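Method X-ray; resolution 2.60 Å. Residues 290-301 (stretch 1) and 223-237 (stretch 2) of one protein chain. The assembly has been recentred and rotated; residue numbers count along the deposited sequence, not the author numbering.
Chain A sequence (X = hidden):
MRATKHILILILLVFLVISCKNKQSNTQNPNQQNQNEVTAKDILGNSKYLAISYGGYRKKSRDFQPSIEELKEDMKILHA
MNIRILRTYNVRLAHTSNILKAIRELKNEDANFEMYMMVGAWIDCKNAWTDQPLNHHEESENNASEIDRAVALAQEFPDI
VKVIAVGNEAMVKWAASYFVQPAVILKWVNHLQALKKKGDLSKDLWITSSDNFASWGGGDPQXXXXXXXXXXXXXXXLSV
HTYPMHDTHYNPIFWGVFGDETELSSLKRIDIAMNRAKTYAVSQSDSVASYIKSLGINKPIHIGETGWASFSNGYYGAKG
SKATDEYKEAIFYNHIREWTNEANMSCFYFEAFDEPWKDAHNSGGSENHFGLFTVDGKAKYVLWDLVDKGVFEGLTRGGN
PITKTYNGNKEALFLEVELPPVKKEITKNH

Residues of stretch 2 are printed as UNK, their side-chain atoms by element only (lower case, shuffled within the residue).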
ATOM      1  N   SER A 290      37.841  21.128   1.983  1.00 24.62           N
ATOM      2  CA  SER A 290      37.744  22.078   0.864  1.00 24.38           C
ATOM      3  C   SER A 290      37.195  23.427   1.259  1.00 25.40           C
ATOM      4  O   SER A 290      37.678  24.465   0.796  1.00 27.41           O
ATOM      5  CB  SER A 290      36.863  21.527  -0.241  1.00 23.67           C
ATOM      6  OG  SER A 290      37.547  20.505  -0.906  1.00 24.06           O
ATOM      7  N   TYR A 291      36.182  23.420   2.110  1.00 26.34           N
ATOM      8  CA  TYR A 291      35.586  24.674   2.537  1.00 26.80           C
ATOM      9  C   TYR A 291      36.569  25.537   3.338  1.00 28.34           C
ATOM     10  O   TYR A 291      36.668  26.743   3.083  1.00 32.09           O
ATOM     11  CB  TYR A 291      34.261  24.469   3.309  1.00 25.04           C
ATOM     12  CG  TYR A 291      33.630  25.808   3.639  1.00 23.46           C
ATOM     13  CD1 TYR A 291      33.175  26.644   2.619  1.00 23.02           C
ATOM     14  CD2 TYR A 291      33.546  26.255   4.943  1.00 22.07           C
ATOM     15  CE1 TYR A 291      32.633  27.883   2.905  1.00 22.54           C
ATOM     16  CE2 TYR A 291      33.008  27.487   5.237  1.00 22.57           C
ATOM     17  CZ  TYR A 291      32.557  28.300   4.214  1.00 22.45           C
ATOM     18  OH  TYR A 291      32.037  29.524   4.524  1.00 22.94           O
ATOM     19  N   ILE A 292      37.300  24.934   4.273  1.00 29.09           N
ATOM     20  CA  ILE A 292      38.226  25.711   5.126  1.00 32.56           C
ATOM     21  C   ILE A 292      39.417  26.180   4.281  1.00 33.22           C
ATOM     22  O   ILE A 292      39.862  27.309   4.426  1.00 33.74           O
ATOM     23  CB  ILE A 292      38.634  25.058   6.481  1.00 35.51           C
ATOM     24  CG1 ILE A 292      39.649  23.918   6.274  1.00 37.31           C
ATOM     25  CG2 ILE A 292      37.369  24.665   7.286  1.00 37.50           C
ATOM     26  CD1 ILE A 292      39.910  22.998   7.454  1.00 40.41           C
ATOM     27  N   LYS A 293      39.857  25.353   3.331  1.00 36.87           N
ATOM     28  CA  LYS A 293      40.891  25.758   2.373  1.00 41.80           C
ATOM     29  C   LYS A 293      40.460  26.996   1.580  1.00 39.49           C
ATOM     30  O   LYS A 293      41.248  27.914   1.418  1.00 37.46           O
ATOM     31  CB  LYS A 293      41.244  24.619   1.407  1.00 49.30           C
ATOM     32  CG  LYS A 293      42.530  24.871   0.636  1.00 58.84           C
ATOM     33  CD  LYS A 293      42.793  23.799  -0.412  1.00 65.37           C
ATOM     34  CE  LYS A 293      44.210  23.929  -0.955  1.00 69.33           C
ATOM     35  NZ  LYS A 293      44.421  23.055  -2.139  1.00 71.45           N
ATOM     36  N   SER A 294      39.204  27.032   1.134  1.00 38.24           N
ATOM     37  CA  SER A 294      38.651  28.200   0.415  1.00 33.47           C
ATOM     38  C   SER A 294      38.619  29.480   1.265  1.00 31.64           C
ATOM     39  O   SER A 294      38.671  30.557   0.730  1.00 29.95           O
ATOM     40  CB  SER A 294      37.245  27.899  -0.133  1.00 32.23           C
ATOM     41  OG  SER A 294      36.225  28.189   0.819  1.00 31.86           O
ATOM     42  N   LEU A 295      38.561  29.351   2.594  1.00 32.26           N
ATOM     43  CA  LEU A 295      38.688  30.496   3.502  1.00 31.46           C
ATOM     44  C   LEU A 295      40.135  30.873   3.820  1.00 31.83           C
ATOM     45  O   LEU A 295      40.355  31.777   4.613  1.00 35.02           O
ATOM     46  CB  LEU A 295      37.973  30.192   4.820  1.00 34.08           C
ATOM     47  CG  LEU A 295      36.463  29.903   4.768  1.00 35.70           C
ATOM     48  CD1 LEU A 295      35.955  29.429   6.125  1.00 35.50           C
ATOM     49  CD2 LEU A 295      35.707  31.151   4.335  1.00 36.42           C
ATOM     50  N   GLY A 296      41.116  30.171   3.257  1.00 31.05           N
ATOM     51  CA  GLY A 296      42.516  30.351   3.622  1.00 32.30           C
ATOM     52  C   GLY A 296      42.851  29.994   5.071  1.00 32.88           C
ATOM     53  O   GLY A 296      43.652  30.667   5.696  1.00 31.16           O
ATOM     54  N   ILE A 297      42.235  28.940   5.603  1.00 34.13           N
ATOM     55  CA  ILE A 297      42.455  28.507   6.982  1.00 35.14           C
ATOM     56  C   ILE A 297      42.950  27.066   6.964  1.00 39.16           C
ATOM     57  O   ILE A 297      42.409  26.209   6.258  1.00 37.20           O
ATOM     58  CB  ILE A 297      41.180  28.634   7.831  1.00 35.12           C
ATOM     59  CG1 ILE A 297      40.736  30.097   7.855  1.00 35.21           C
ATOM     60  CG2 ILE A 297      41.430  28.135   9.261  1.00 35.04           C
ATOM     61  CD1 ILE A 297      39.410  30.371   8.526  1.00 35.77           C
ATOM     62  N   ASN A 298      44.002  26.809   7.733  1.00 44.65           N
ATOM     63  CA  ASN A 298      44.541  25.458   7.871  1.00 47.36           C
ATOM     64  C   ASN A 298      44.310  24.949   9.280  1.00 40.42           C
ATOM     65  O   ASN A 298      44.838  25.504  10.228  1.00 44.16           O
ATOM     66  CB  ASN A 298      46.025  25.451   7.558  1.00 55.30           C
ATOM     67  CG  ASN A 298      46.577  24.045   7.462  1.00 63.75           C
ATOM     68  OD1 ASN A 298      45.966  23.161   6.846  1.00 70.76           O
ATOM     69  ND2 ASN A 298      47.741  23.827   8.057  1.00 66.54           N
ATOM     70  N   LYS A 299      43.423  23.980   9.425  1.00 36.55           N
ATOM     71  CA  LYS A 299      43.135  23.369  10.727  1.00 31.31           C
ATOM     72  C   LYS A 299      43.045  21.880  10.528  1.00 28.35           C
ATOM     73  O   LYS A 299      42.582  21.431   9.489  1.00 25.35           O
ATOM     74  CB  LYS A 299      41.799  23.846  11.291  1.00 30.13           C
ATOM     75  CG  LYS A 299      41.814  25.274  11.730  1.00 30.02           C
ATOM     76  CD  LYS A 299      42.019  25.397  13.215  1.00 31.54           C
ATOM     77  CE  LYS A 299      42.608  26.759  13.543  1.00 31.66           C
ATOM     78  NZ  LYS A 299      41.705  27.768  14.104  1.00 32.37           N
ATOM     79  N   PRO A 300      43.443  21.106  11.540  1.00 26.82           N
ATOM     80  CA  PRO A 300      43.157  19.683  11.456  1.00 26.65           C
ATOM     81  C   PRO A 300      41.638  19.385  11.487  1.00 25.64           C
ATOM     82  O   PRO A 300      40.852  20.114  12.099  1.00 24.12           O
ATOM     83  CB  PRO A 300      43.853  19.100  12.693  1.00 27.29           C
ATOM     84  CG  PRO A 300      44.607  20.230  13.315  1.00 27.43           C
ATOM     85  CD  PRO A 300      43.953  21.485  12.862  1.00 26.90           C
ATOM     86  N   ILE A 301      41.262  18.298  10.822  1.00 24.90           N
ATOM     87  CA  ILE A 301      39.929  17.755  10.890  1.00 24.58           C
ATOM     88  C   ILE A 301      40.052  16.350  11.464  1.00 24.30           C
ATOM     89  O   ILE A 301      40.905  15.554  11.024  1.00 22.68           O
ATOM     90  CB  ILE A 301      39.280  17.709   9.500  1.00 26.69           C
ATOM     91  CG1 ILE A 301      39.078  19.137   8.993  1.00 27.35           C
ATOM     92  CG2 ILE A 301      37.935  16.995   9.566  1.00 27.99           C
ATOM     93  CD1 ILE A 301      38.846  19.223   7.515  1.00 27.63           C
ATOM     94  N   UNK A 223      24.817  27.640   5.379  1.00 26.43           N
ATOM     95  CA  UNK A 223      25.674  27.644   6.579  1.00 25.60           C
ATOM     96  C   UNK A 223      26.878  28.605   6.452  1.00 27.58           C
ATOM     97  O   UNK A 223      27.405  29.048   7.474  1.00 29.24           O
ATOM     98  c   UNK A 223      25.166  25.229   7.394  1.00 22.18           C
ATOM     99  c   UNK A 223      23.569  23.442   6.967  1.00 20.22           C
ATOM    100  o   UNK A 223      22.406  22.436   8.767  1.00 19.57           O
ATOM    101  c   UNK A 223      26.187  26.229   6.891  1.00 23.96           C
ATOM    102  c   UNK A 223      23.950  24.192   9.201  1.00 21.25           C
ATOM    103  c   UNK A 223      23.308  23.349   8.310  1.00 20.18           C
ATOM    104  c   UNK A 223      24.479  24.375   6.513  1.00 21.03           C
ATOM    105  c   UNK A 223      24.889  25.117   8.739  1.00 21.52           C
ATOM    106  N   UNK A 224      27.276  28.976   5.227  1.00 28.25           N
ATOM    107  CA  UNK A 224      28.465  29.829   5.017  1.00 28.08           C
ATOM    108  C   UNK A 224      28.292  31.289   5.438  1.00 27.63           C
ATOM    109  O   UNK A 224      28.256  32.171   4.592  1.00 32.32           O
ATOM    110  c   UNK A 224      29.638  26.877   1.559  1.00 32.20           C
ATOM    111  c   UNK A 224      29.248  28.445   3.053  1.00 29.31           C
ATOM    112  n   UNK A 224      29.686  26.314   2.758  1.00 32.47           N
ATOM    113  c   UNK A 224      28.915  29.804   3.557  1.00 27.86           C
ATOM    114  n   UNK A 224      29.359  28.161   1.708  1.00 29.87           N
ATOM    115  c   UNK A 224      29.432  27.274   3.708  1.00 30.75           C
ATOM    116  N   UNK A 225      28.252  31.539   6.741  1.00 26.62           N
ATOM    117  CA  UNK A 225      28.046  32.875   7.299  1.00 27.20           C
ATOM    118  C   UNK A 225      29.332  33.321   8.008  1.00 30.14           C
ATOM    119  O   UNK A 225      30.219  32.505   8.323  1.00 29.70           O
ATOM    120  c   UNK A 225      26.913  32.132   9.492  1.00 26.38           C
ATOM    121  c   UNK A 225      25.540  32.468   7.457  1.00 26.47           C
ATOM    122  c   UNK A 225      26.779  32.947   8.214  1.00 26.64           C
ATOM    123  N   UNK A 226      29.446  34.618   8.230  1.00 33.23           N
ATOM    124  CA  UNK A 226      30.605  35.181   8.909  1.00 39.22           C
ATOM    125  C   UNK A 226      30.915  34.486  10.254  1.00 37.68           C
ATOM    126  O   UNK A 226      32.082  34.132  10.492  1.00 33.63           O
ATOM    127  o   UNK A 226      33.081  39.103  10.008  1.00 62.77           O
ATOM    128  c   UNK A 226      31.306  37.531   9.992  1.00 54.00           C
ATOM    129  c   UNK A 226      30.364  36.694   9.079  1.00 46.89           C
ATOM    130  c   UNK A 226      32.306  38.437   9.280  1.00 59.66           C
ATOM    131  o   UNK A 226      32.350  38.492   8.031  1.00 62.57           O
ATOM    132  N   UNK A 227      29.895  34.272  11.100  1.00 35.23           N
ATOM    133  CA  UNK A 227      30.119  33.646  12.418  1.00 34.01           C
ATOM    134  C   UNK A 227      30.763  32.257  12.350  1.00 31.81           C
ATOM    135  O   UNK A 227      31.577  31.925  13.199  1.00 31.64           O
ATOM    136  c   UNK A 227      28.849  33.623  13.261  1.00 34.42           C
ATOM    137  o   UNK A 227      29.362  35.836  14.047  1.00 41.23           O
ATOM    138  o   UNK A 227      27.261  35.284  13.944  1.00 40.93           O
ATOM    139  c   UNK A 227      28.465  35.009  13.786  1.00 37.83           C
ATOM    140  N   UNK A 228      30.445  31.477  11.321  1.00 29.24           N
ATOM    141  CA  UNK A 228      31.090  30.175  11.102  1.00 26.77           C
ATOM    142  C   UNK A 228      32.550  30.312  10.754  1.00 26.75           C
ATOM    143  O   UNK A 228      33.360  29.544  11.224  1.00 26.93           O
ATOM    144  c   UNK A 228      30.366  27.403   8.441  1.00 29.82           C
ATOM    145  c   UNK A 228      31.087  28.062   9.601  1.00 26.80           C
ATOM    146  c   UNK A 228      31.134  27.084  10.762  1.00 27.12           C
ATOM    147  c   UNK A 228      30.401  29.371   9.994  1.00 26.43           C
ATOM    148  N   UNK A 229      32.883  31.271   9.900  1.00 28.26           N
ATOM    149  CA  UNK A 229      34.298  31.537   9.569  1.00 27.13           C
ATOM    150  C   UNK A 229      35.095  31.841  10.857  1.00 26.75           C
ATOM    151  O   UNK A 229      36.175  31.292  11.040  1.00 27.18           O
ATOM    152  c   UNK A 229      35.903  33.014   8.269  1.00 23.87           C
ATOM    153  c   UNK A 229      34.456  32.645   8.485  1.00 24.79           C
ATOM    154  o   UNK A 229      33.914  32.168   7.242  1.00 24.43           O
ATOM    155  N   UNK A 230      34.549  32.678  11.731  1.00 27.18           N
ATOM    156  CA  UNK A 230      35.209  33.036  12.982  1.00 30.45           C
ATOM    157  C   UNK A 230      35.344  31.834  13.912  1.00 33.93           C
ATOM    158  O   UNK A 230      36.361  31.714  14.614  1.00 37.29           O
ATOM    159  c   UNK A 230      34.377  35.463  12.961  1.00 33.46           C
ATOM    160  n   UNK A 230      32.331  38.153  13.241  1.00 40.86           N
ATOM    161  c   UNK A 230      34.138  36.662  13.854  1.00 34.90           C
ATOM    162  c   UNK A 230      33.722  37.830  12.985  1.00 37.79           C
ATOM    163  c   UNK A 230      34.466  34.158  13.732  1.00 31.64           C
ATOM    164  N   UNK A 231      34.325  30.970  13.927  1.00 31.38           N
ATOM    165  CA  UNK A 231      34.379  29.750  14.710  1.00 29.10           C
ATOM    166  C   UNK A 231      35.468  28.810  14.227  1.00 27.73           C
ATOM    167  O   UNK A 231      36.200  28.237  15.026  1.00 26.23           O
ATOM    168  c   UNK A 231      33.035  29.020  14.668  1.00 30.08           C
ATOM    169  c   UNK A 231      32.980  27.688  15.424  1.00 29.16           C
ATOM    170  c   UNK A 231      33.197  27.891  16.913  1.00 29.24           C
ATOM    171  c   UNK A 231      31.648  27.023  15.185  1.00 29.51           C
ATOM    172  N   UNK A 232      35.570  28.654  12.913  1.00 25.77           N
ATOM    173  CA  UNK A 232      36.636  27.855  12.315  1.00 24.49           C
ATOM    174  C   UNK A 232      38.023  28.403  12.682  1.00 27.09           C
ATOM    175  O   UNK A 232      38.929  27.607  12.893  1.00 25.85           O
ATOM    176  c   UNK A 232      36.475  27.732  10.793  1.00 23.53           C
ATOM    177  c   UNK A 232      37.707  27.118  10.149  1.00 23.62           C
ATOM    178  c   UNK A 232      35.259  26.863  10.474  1.00 23.86           C
ATOM    179  c   UNK A 232      34.686  27.082   9.096  1.00 25.05           C
ATOM    180  N   UNK A 233      38.179  29.736  12.756  1.00 31.15           N
ATOM    181  CA  UNK A 233      39.413  30.371  13.280  1.00 33.96           C
ATOM    182  C   UNK A 233      39.644  30.090  14.749  1.00 31.29           C
ATOM    183  O   UNK A 233      40.757  29.864  15.137  1.00 30.32           O
ATOM    184  c   UNK A 233      39.851  32.445  11.665  1.00 50.94           C
ATOM    185  o   UNK A 233      41.711  32.770  10.198  1.00 64.78           O
ATOM    186  c   UNK A 233      41.299  32.181  11.219  1.00 56.25           C
ATOM    187  c   UNK A 233      39.450  31.930  13.102  1.00 40.20           C
ATOM    188  o   UNK A 233      42.023  31.350  11.782  1.00 55.99           O
ATOM    189  N   UNK A 234      38.599  30.137  15.566  1.00 30.92           N
ATOM    190  CA  UNK A 234      38.755  30.058  17.021  1.00 29.87           C
ATOM    191  C   UNK A 234      39.070  28.667  17.546  1.00 28.82           C
ATOM    192  O   UNK A 234      39.810  28.551  18.517  1.00 31.04           O
ATOM    193  c   UNK A 234      37.516  30.596  17.716  1.00 31.09           C
ATOM    194  N   UNK A 235      38.527  27.616  16.929  1.00 26.88           N
ATOM    195  CA  UNK A 235      38.753  26.232  17.423  1.00 25.24           C
ATOM    196  C   UNK A 235      40.175  25.749  17.170  1.00 24.28           C
ATOM    197  O   UNK A 235      40.850  26.253  16.279  1.00 23.82           O
ATOM    198  c   UNK A 235      36.348  25.497  17.242  1.00 23.41           C
ATOM    199  c   UNK A 235      37.764  25.184  16.821  1.00 24.25           C
ATOM    200  c   UNK A 235      37.869  25.067  15.310  1.00 23.22           C
ATOM    201  N   UNK A 236      40.641  24.799  17.966  1.00 23.18           N
ATOM    202  CA  UNK A 236      41.959  24.191  17.716  1.00 22.99           C
ATOM    203  C   UNK A 236      41.868  23.170  16.598  1.00 24.07           C
ATOM    204  O   UNK A 236      42.828  23.004  15.840  1.00 28.29           O
ATOM    205  o   UNK A 236      42.194  24.712  21.089  1.00 26.14           O
ATOM    206  o   UNK A 236      43.850  25.371  19.812  1.00 23.26           O
ATOM    207  c   UNK A 236      42.879  24.631  20.026  1.00 24.79           C
ATOM    208  c   UNK A 236      42.531  23.579  18.983  1.00 23.36           C
ATOM    209  N   UNK A 237      40.716  22.495  16.475  1.00 23.41           N
ATOM    210  CA  UNK A 237      40.434  21.610  15.338  1.00 22.08           C
ATOM    211  C   UNK A 237      38.930  21.491  15.087  1.00 21.00           C
ATOM    212  O   UNK A 237      38.137  21.955  15.898  1.00 19.88           O
ATOM    213  c   UNK A 237      40.278  19.305  16.537  1.00 22.35           C
ATOM    214  c   UNK A 237      38.904  17.573  18.248  1.00 23.29           C
ATOM    215  c   UNK A 237      39.729  18.559  18.763  1.00 24.07           C
ATOM    216  c   UNK A 237      40.407  19.420  17.904  1.00 23.26           C
ATOM    217  c   UNK A 237      41.051  20.226  15.585  1.00 22.70           C
ATOM    218  o   UNK A 237      38.240  16.715  19.111  1.00 24.16           O
ATOM    219  c   UNK A 237      38.775  17.435  16.890  1.00 22.46           C
ATOM    220  c   UNK A 237      39.451  18.294  16.047  1.00 22.62           C
TER

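Position 223 carries one carbon and a six-carbon ring bearing an oxygen; the ring leads away from stretch 1, and this is Tyr 223. At 224 one carbon leads to a five-membered ring of three carbons and two nitrogens, lying over one face of the Tyr 291 ring, with centroids 3.9 Å apart and planes at 15°. It is His 224, in an offset stack, and its CB lies 3.3 Å from Tyr 291 OH.

Position 225 has one carbon carrying two more and points away: Val 225, the N-cap residue of the following helix. Position 226, three carbons with two oxygens on the third, is Glu 226; position 227, one carbon shorter, is Asp 227. Neither touches stretch 1.

The four carbons at 228, forked at the second, approach the Tyr 291 ring. This is Leu 228, with CD2 4.2 Å from Tyr 291 CE2. At 229 a single carbon carries one oxygen and one carbon, which defines Thr 229; its OG1 lies 3.6 Å from Leu 295 CD2. Position 230, four carbons in a row ending in nitrogen, is Lys 230, which turns from the contact and forms a salt bridge from NZ to Glu 226 OE2 at 3.5 Å. Position 231, again four carbons forked at the second, is Leu 231, out of reach.

At 232 four carbons fork at the first, one arm two carbons long, and meet several apolar side chains. This is Ile 232: CG2 lies 3.8 Å from Ile 292 CG2 and 4.0 Å from Ile 297 CG2, while CD1 lies 4.0 Å from Leu 295 CD1 and near the edge of the Tyr 291 ring.

Three carbons and two terminal oxygens make 233 Glu 233; its CB points away, but its end returns, placing OE2 3.7 Å from Ile 297 CG1. The lone carbon at 234 is Ala 234. Position 235, one carbon carrying two, is Val 235, where the chain leaves helical geometry. Position 236, two carbons with two oxygens on the second, is Asp 236; its backbone O lies 3.5 Å from Pro 300 CD. The oxygen-bearing six-carbon ring at 237 leads away, but Tyr 237 CB lies 4.2 Å from Pro 300 CD.

The contact therefore joins an apolar centre around Ile 232 to a polar anchor at the helix end. Lys 299 NZ donates hydrogen bonds to Ile 232 O at 3.0 Å and Val 235 O at 2.8 Å, using carbonyls near the C-terminus that lack helical partners within the stretch.

Stretch 2 (223-237) YHVEDLTKLIEAVDY
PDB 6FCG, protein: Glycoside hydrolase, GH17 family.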